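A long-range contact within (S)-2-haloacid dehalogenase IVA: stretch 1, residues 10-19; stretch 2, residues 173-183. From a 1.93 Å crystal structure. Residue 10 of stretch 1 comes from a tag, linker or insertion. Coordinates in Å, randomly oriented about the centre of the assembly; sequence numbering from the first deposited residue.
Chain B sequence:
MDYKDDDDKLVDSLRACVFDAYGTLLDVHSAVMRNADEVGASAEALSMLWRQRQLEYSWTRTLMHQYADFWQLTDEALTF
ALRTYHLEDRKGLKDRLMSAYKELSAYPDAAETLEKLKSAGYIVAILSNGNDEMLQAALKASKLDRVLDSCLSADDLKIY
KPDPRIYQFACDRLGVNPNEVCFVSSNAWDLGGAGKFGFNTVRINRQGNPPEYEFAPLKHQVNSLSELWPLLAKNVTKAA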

ATOM      1  N   LEU B  10       8.599  -2.908 -29.294  1.00 79.77           N
ATOM      2  CA  LEU B  10       7.972  -4.241 -29.011  1.00 80.39           C
ATOM      3  C   LEU B  10       7.775  -5.063 -30.310  1.00 81.20           C
ATOM      4  O   LEU B  10       6.793  -4.883 -31.049  1.00 81.99           O
ATOM      5  N   VAL B  11       8.743  -5.946 -30.576  1.00 81.14           N
ATOM      6  CA  VAL B  11       8.733  -6.850 -31.740  1.00 81.02           C
ATOM      7  C   VAL B  11       8.033  -8.174 -31.345  1.00 79.42           C
ATOM      8  O   VAL B  11       8.276  -8.697 -30.256  1.00 79.51           O
ATOM      9  N   ASP B  12       7.169  -8.701 -32.219  1.00 77.54           N
ATOM     10  CA  ASP B  12       6.362  -9.905 -31.916  1.00 75.07           C
ATOM     11  C   ASP B  12       7.076 -11.265 -32.157  1.00 72.72           C
ATOM     12  O   ASP B  12       6.936 -11.904 -33.229  1.00 72.71           O
ATOM     13  N   SER B  13       7.887 -11.643 -31.158  1.00 67.36           N
ATOM     14  CA  SER B  13       8.232 -13.033 -30.817  1.00 60.11           C
ATOM     15  C   SER B  13       7.432 -13.366 -29.545  1.00 54.70           C
ATOM     16  O   SER B  13       7.778 -14.272 -28.756  1.00 53.31           O
ATOM     17  N   LEU B  14       6.353 -12.610 -29.364  1.00 46.69           N
ATOM     18  CA  LEU B  14       5.494 -12.740 -28.209  1.00 40.63           C
ATOM     19  C   LEU B  14       4.568 -13.934 -28.397  1.00 38.53           C
ATOM     20  O   LEU B  14       4.046 -14.172 -29.485  1.00 38.46           O
ATOM     21  N   ARG B  15       4.381 -14.703 -27.343  1.00 35.28           N
ATOM     22  CA  ARG B  15       3.476 -15.832 -27.412  1.00 34.55           C
ATOM     23  C   ARG B  15       2.213 -15.581 -26.583  1.00 32.99           C
ATOM     24  O   ARG B  15       1.160 -16.122 -26.885  1.00 30.02           O
ATOM     25  N   ALA B  16       2.305 -14.736 -25.551  1.00 29.87           N
ATOM     26  CA  ALA B  16       1.176 -14.568 -24.635  1.00 28.43           C
ATOM     27  C   ALA B  16       0.938 -13.110 -24.283  1.00 26.97           C
ATOM     28  O   ALA B  16       1.889 -12.347 -24.139  1.00 27.17           O
ATOM     29  N   CYS B  17      -0.345 -12.747 -24.190  1.00 25.68           N
ATOM     30  CA  CYS B  17      -0.803 -11.470 -23.639  1.00 26.51           C
ATOM     31  C   CYS B  17      -1.423 -11.792 -22.323  1.00 26.06           C
ATOM     32  O   CYS B  17      -2.410 -12.509 -22.253  1.00 27.14           O
ATOM     33  N   VAL B  18      -0.786 -11.301 -21.260  1.00 26.82           N
ATOM     34  CA  VAL B  18      -1.225 -11.576 -19.910  1.00 23.84           C
ATOM     35  C   VAL B  18      -1.744 -10.269 -19.304  1.00 23.56           C
ATOM     36  O   VAL B  18      -1.035  -9.233 -19.304  1.00 22.35           O
ATOM     37  N   PHE B  19      -2.989 -10.338 -18.838  1.00 21.25           N
ATOM     38  CA  PHE B  19      -3.751  -9.209 -18.379  1.00 22.99           C
ATOM     39  C   PHE B  19      -3.983  -9.190 -16.865  1.00 22.54           C
ATOM     40  O   PHE B  19      -4.398 -10.170 -16.283  1.00 22.82           O
ATOM     41  N   ARG B 173       2.845 -21.898 -15.595  1.00 31.98           N
ATOM     42  CA  ARG B 173       1.576 -22.446 -16.052  1.00 31.47           C
ATOM     43  C   ARG B 173       1.362 -22.293 -17.558  1.00 32.42           C
ATOM     44  O   ARG B 173       0.762 -23.160 -18.196  1.00 31.19           O
ATOM     45  N   LEU B 174       1.824 -21.177 -18.121  1.00 31.12           N
ATOM     46  CA  LEU B 174       1.574 -20.905 -19.539  1.00 32.14           C
ATOM     47  C   LEU B 174       2.615 -21.474 -20.489  1.00 31.97           C
ATOM     48  O   LEU B 174       2.427 -21.410 -21.708  1.00 31.54           O
ATOM     49  N   GLY B 175       3.704 -22.007 -19.935  1.00 31.80           N
ATOM     50  CA  GLY B 175       4.796 -22.602 -20.725  1.00 31.89           C
ATOM     51  C   GLY B 175       5.532 -21.582 -21.560  1.00 32.70           C
ATOM     52  O   GLY B 175       5.886 -21.847 -22.711  1.00 32.08           O
ATOM     53  N   VAL B 176       5.722 -20.382 -21.007  1.00 30.92           N
ATOM     54  CA  VAL B 176       6.418 -19.311 -21.717  1.00 29.57           C
ATOM     55  C   VAL B 176       7.578 -18.748 -20.890  1.00 30.17           C
ATOM     56  O   VAL B 176       7.582 -18.828 -19.648  1.00 30.03           O
ATOM     57  N   ASN B 177       8.555 -18.167 -21.584  1.00 29.18           N
ATOM     58  CA  ASN B 177       9.580 -17.380 -20.933  1.00 30.78           C
ATOM     59  C   ASN B 177       9.101 -15.951 -20.707  1.00 29.85           C
ATOM     60  O   ASN B 177       8.257 -15.478 -21.458  1.00 31.34           O
ATOM     61  N   PRO B 178       9.676 -15.253 -19.704  1.00 31.28           N
ATOM     62  CA  PRO B 178       9.285 -13.862 -19.433  1.00 30.01           C
ATOM     63  C   PRO B 178       9.292 -12.993 -20.671  1.00 31.12           C
ATOM     64  O   PRO B 178       8.364 -12.241 -20.878  1.00 31.55           O
ATOM     65  N   ASN B 179      10.318 -13.091 -21.504  1.00 31.71           N
ATOM     66  CA  ASN B 179      10.350 -12.222 -22.676  1.00 32.01           C
ATOM     67  C   ASN B 179       9.403 -12.565 -23.830  1.00 30.90           C
ATOM     68  O   ASN B 179       9.386 -11.873 -24.829  1.00 30.91           O
ATOM     69  N   GLU B 180       8.610 -13.624 -23.682  1.00 32.21           N
ATOM     70  CA  GLU B 180       7.569 -13.971 -24.659  1.00 32.17           C
ATOM     71  C   GLU B 180       6.196 -13.501 -24.219  1.00 31.53           C
ATOM     72  O   GLU B 180       5.174 -13.777 -24.887  1.00 30.76           O
ATOM     73  N   VAL B 181       6.181 -12.796 -23.085  1.00 27.99           N
ATOM     74  CA  VAL B 181       4.966 -12.225 -22.504  1.00 26.86           C
ATOM     75  C   VAL B 181       4.856 -10.691 -22.705  1.00 26.22           C
ATOM     76  O   VAL B 181       5.765  -9.926 -22.374  1.00 23.15           O
ATOM     77  N   CYS B 182       3.728 -10.284 -23.263  1.00 25.16           N
ATOM     78  CA  CYS B 182       3.268  -8.908 -23.165  1.00 25.89           C
ATOM     79  C   CYS B 182       2.310  -8.784 -21.961  1.00 24.28           C
ATOM     80  O   CYS B 182       1.207  -9.349 -21.923  1.00 24.44           O
ATOM     81  N   PHE B 183       2.757  -8.029 -20.971  1.00 23.95           N
ATOM     82  CA  PHE B 183       2.005  -7.905 -19.733  1.00 23.14           C
ATOM     83  C   PHE B 183       1.263  -6.580 -19.710  1.00 22.42           C
ATOM     84  O   PHE B 183       1.884  -5.516 -19.820  1.00 22.80           O
TER

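Two parallel strands, 16-19 and 181-183, lie side by side, and their backbone ladder sets which face each paired side chain takes. Cys182 N donates to Ala16 O (2.9 Å) and Val18 N to Cys182 O (2.9 Å); at the entrance, Glu180 O accepts from both Arg15 N (2.7 Å) and Ala16 N (3.1 Å). The pairing puts like-facing residues next to one another.

Ala16, Val18, Val181 (chi1 t) and Phe183 (chi1 t, chi2 82°) share one face. Val18, chi1 t, is the bump here: its CG2 sits 3.7 Å from Val181 CG1 and 3.8 Å from Leu174 CD1, filling the space between the strand and the last turn of the helix, while its CG1 lies 4.0 Å from Phe183 CD1. Leu174 reaches in with an m,t rotamer. Ala16 is the small partner, its CB in loose contact, 4.4 Å from both Val181 CG2 and Val176 CG1.

On the other face Cys182, chi1 t, is the residue to be covered. Leu14 (m,t) starts sideways but brings CD1 to 3.9 Å from Cys182 CB; Cys17 SG (chi1 m) lies 4.4 Å from that same CB. Leu10, a tag residue and poorly ordered, adds CD1 at 4.1 Å from Cys182 SG.

The polar contacts gather around Arg15 and Glu180. Arg15, bent (chi1 m, chi2 -138°, chi3 m), lays one guanidinium face over Val176 (chi1 m), whose CG1 is 3.8 Å from Arg15 NH2. Glu180 (m,t) brings OE2 to the guanidinium edge in a long salt bridge, 3.7 Å from Arg15 NE, while Glu180 OE1 accepts from Asn177 N (3.0 Å) within the same stretch. Two waters complete the seam: water 1 donates to Ser13 O and Glu180 OE2, its oxygen 2.8 Å from both, and water 2 accepts from Arg15 NH2 (2.8 Å) and donates to Leu174 O, 3.1 Å from the water oxygen.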

ATOM      1  CB  LEU B  10       6.680  -4.054 -28.189  1.00 78.88           C
ATOM      2  CG  LEU B  10       5.688  -5.146 -27.797  1.00 78.65           C
ATOM      3  CD1 LEU B  10       5.130  -4.899 -26.398  1.00 77.82           C
ATOM      4  CD2 LEU B  10       4.562  -5.214 -28.821  1.00 77.92           C
ATOM      5  CB  VAL B  11      10.199  -7.112 -32.292  1.00 81.94           C
ATOM      6  CG1 VAL B  11      10.179  -7.740 -33.706  1.00 82.40           C
ATOM      7  CG2 VAL B  11      11.038  -5.822 -32.300  1.00 81.83           C
ATOM      8  CB  ASP B  12       4.977  -9.864 -32.606  1.00 76.45           C
ATOM      9  CG  ASP B  12       4.332  -8.452 -32.608  1.00 77.67           C
ATOM     10  OD1 ASP B  12       4.581  -7.637 -31.682  1.00 77.84           O
ATOM     11  OD2 ASP B  12       3.563  -8.161 -33.553  1.00 77.43           O
ATOM     12  CB  SER B  13       9.725 -13.174 -30.551  1.00 61.03           C
ATOM     13  OG  SER B  13      10.189 -12.066 -29.799  1.00 62.10           O
ATOM     14  CB  LEU B  14       4.700 -11.445 -27.990  1.00 38.90           C
ATOM     15  CG  LEU B  14       5.527 -10.195 -27.660  1.00 37.71           C
ATOM     16  CD1 LEU B  14       4.661  -8.943 -27.724  1.00 37.62           C
ATOM     17  CD2 LEU B  14       6.182 -10.311 -26.321  1.00 35.55           C
ATOM     18  CB  ARG B  15       4.185 -17.123 -26.996  1.00 37.30           C
ATOM     19  CG  ARG B  15       5.443 -17.460 -27.824  1.00 40.62           C
ATOM     20  CD  ARG B  15       5.519 -18.972 -28.166  1.00 46.74           C
ATOM     21  NE  ARG B  15       5.828 -19.850 -27.016  1.00 49.53           N
ATOM     22  CZ  ARG B  15       4.986 -20.729 -26.443  1.00 50.27           C
ATOM     23  NH1 ARG B  15       3.738 -20.890 -26.870  1.00 49.92           N
ATOM     24  NH2 ARG B  15       5.401 -21.462 -25.419  1.00 50.58           N
ATOM     25  CB  ALA B  16       1.371 -15.424 -23.348  1.00 26.53           C
ATOM     26  CB  CYS B  17      -1.825 -10.783 -24.559  1.00 28.74           C
ATOM     27  SG  CYS B  17      -1.067 -10.276 -26.150  1.00 31.01           S
ATOM     28  CB  VAL B  18      -0.072 -12.193 -19.049  1.00 24.95           C
ATOM     29  CG1 VAL B  18      -0.580 -12.438 -17.645  1.00 23.10           C
ATOM     30  CG2 VAL B  18       0.419 -13.522 -19.683  1.00 24.80           C
ATOM     31  CB  PHE B  19      -5.145  -9.229 -19.056  1.00 23.37           C
ATOM     32  CG  PHE B  19      -5.106  -8.785 -20.481  1.00 23.87           C
ATOM     33  CD1 PHE B  19      -4.863  -9.708 -21.522  1.00 24.36           C
ATOM     34  CD2 PHE B  19      -5.235  -7.443 -20.795  1.00 26.33           C
ATOM     35  CE1 PHE B  19      -4.784  -9.278 -22.840  1.00 22.38           C
ATOM     36  CE2 PHE B  19      -5.164  -7.000 -22.144  1.00 23.53           C
ATOM     37  CZ  PHE B  19      -4.944  -7.937 -23.148  1.00 23.64           C
ATOM     38  CB  ARG B 173       0.408 -21.829 -15.307  1.00 32.99           C
ATOM     39  CG  ARG B 173       0.298 -22.321 -13.888  1.00 37.52           C
ATOM     40  CD  ARG B 173       0.071 -23.852 -13.837  1.00 40.73           C
ATOM     41  NE  ARG B 173      -0.893 -24.127 -12.786  1.00 46.10           N
ATOM     42  CZ  ARG B 173      -2.214 -24.053 -12.947  1.00 47.53           C
ATOM     43  NH1 ARG B 173      -2.756 -23.766 -14.148  1.00 48.75           N
ATOM     44  NH2 ARG B 173      -2.989 -24.292 -11.906  1.00 48.16           N
ATOM     45  CB  LEU B 174       1.364 -19.403 -19.803  1.00 30.35           C
ATOM     46  CG  LEU B 174       0.139 -18.792 -19.080  1.00 31.43           C
ATOM     47  CD1 LEU B 174       0.179 -17.273 -19.217  1.00 29.89           C
ATOM     48  CD2 LEU B 174      -1.190 -19.370 -19.599  1.00 30.64           C
ATOM     49  CB  VAL B 176       5.438 -18.128 -22.138  1.00 29.51           C
ATOM     50  CG1 VAL B 176       4.390 -18.584 -23.157  1.00 27.91           C
ATOM     51  CG2 VAL B 176       4.709 -17.552 -20.896  1.00 28.80           C
ATOM     52  CB  ASN B 177      10.829 -17.338 -21.794  1.00 31.53           C
ATOM     53  CG  ASN B 177      11.396 -18.708 -22.030  1.00 35.67           C
ATOM     54  OD1 ASN B 177      11.350 -19.574 -21.145  1.00 34.98           O
ATOM     55  ND2 ASN B 177      11.924 -18.926 -23.237  1.00 36.81           N
ATOM     56  CB  PRO B 178      10.332 -13.384 -18.424  1.00 28.89           C
ATOM     57  CG  PRO B 178      10.741 -14.646 -17.715  1.00 30.24           C
ATOM     58  CD  PRO B 178      10.692 -15.739 -18.740  1.00 29.72           C
ATOM     59  CB  ASN B 179      11.786 -11.982 -23.169  1.00 35.05           C
ATOM     60  CG  ASN B 179      12.371 -13.165 -23.915  1.00 37.23           C
ATOM     61  OD1 ASN B 179      11.739 -14.217 -24.091  1.00 38.08           O
ATOM     62  ND2 ASN B 179      13.609 -12.998 -24.359  1.00 41.07           N
ATOM     63  CB  GLU B 180       7.518 -15.472 -24.863  1.00 33.12           C
ATOM     64  CG  GLU B 180       8.816 -16.044 -25.368  1.00 34.70           C
ATOM     65  CD  GLU B 180       8.745 -17.539 -25.517  1.00 35.87           C
ATOM     66  OE1 GLU B 180       8.455 -18.247 -24.536  1.00 36.07           O
ATOM     67  OE2 GLU B 180       8.985 -18.003 -26.643  1.00 40.10           O
ATOM     68  CB  VAL B 181       4.865 -12.596 -21.012  1.00 25.69           C
ATOM     69  CG1 VAL B 181       3.694 -11.831 -20.285  1.00 25.63           C
ATOM     70  CG2 VAL B 181       4.732 -14.122 -20.863  1.00 24.88           C
ATOM     71  CB  CYS B 182       2.582  -8.459 -24.462  1.00 24.52           C
ATOM     72  SG  CYS B 182       2.036  -6.719 -24.380  1.00 27.33           S
ATOM     73  CB  PHE B 183       2.901  -8.015 -18.488  1.00 21.54           C
ATOM     74  CG  PHE B 183       2.100  -8.021 -17.170  1.00 22.45           C
ATOM     75  CD1 PHE B 183       1.518  -9.200 -16.731  1.00 22.07           C
ATOM     76  CD2 PHE B 183       1.914  -6.852 -16.418  1.00 21.76           C
ATOM     77  CE1 PHE B 183       0.754  -9.258 -15.536  1.00 23.90           C
ATOM     78  CE2 PHE B 183       1.169  -6.888 -15.203  1.00 22.04           C
ATOM     79  CZ  PHE B 183       0.594  -8.094 -14.770  1.00 22.27           C
TER
HETATM   80  O   HOH W   1       9.624 -16.405 -28.809  1.00 48.43           O
HETATM   81  O   HOH W   2       3.085 -22.743 -24.429  1.00 43.18           O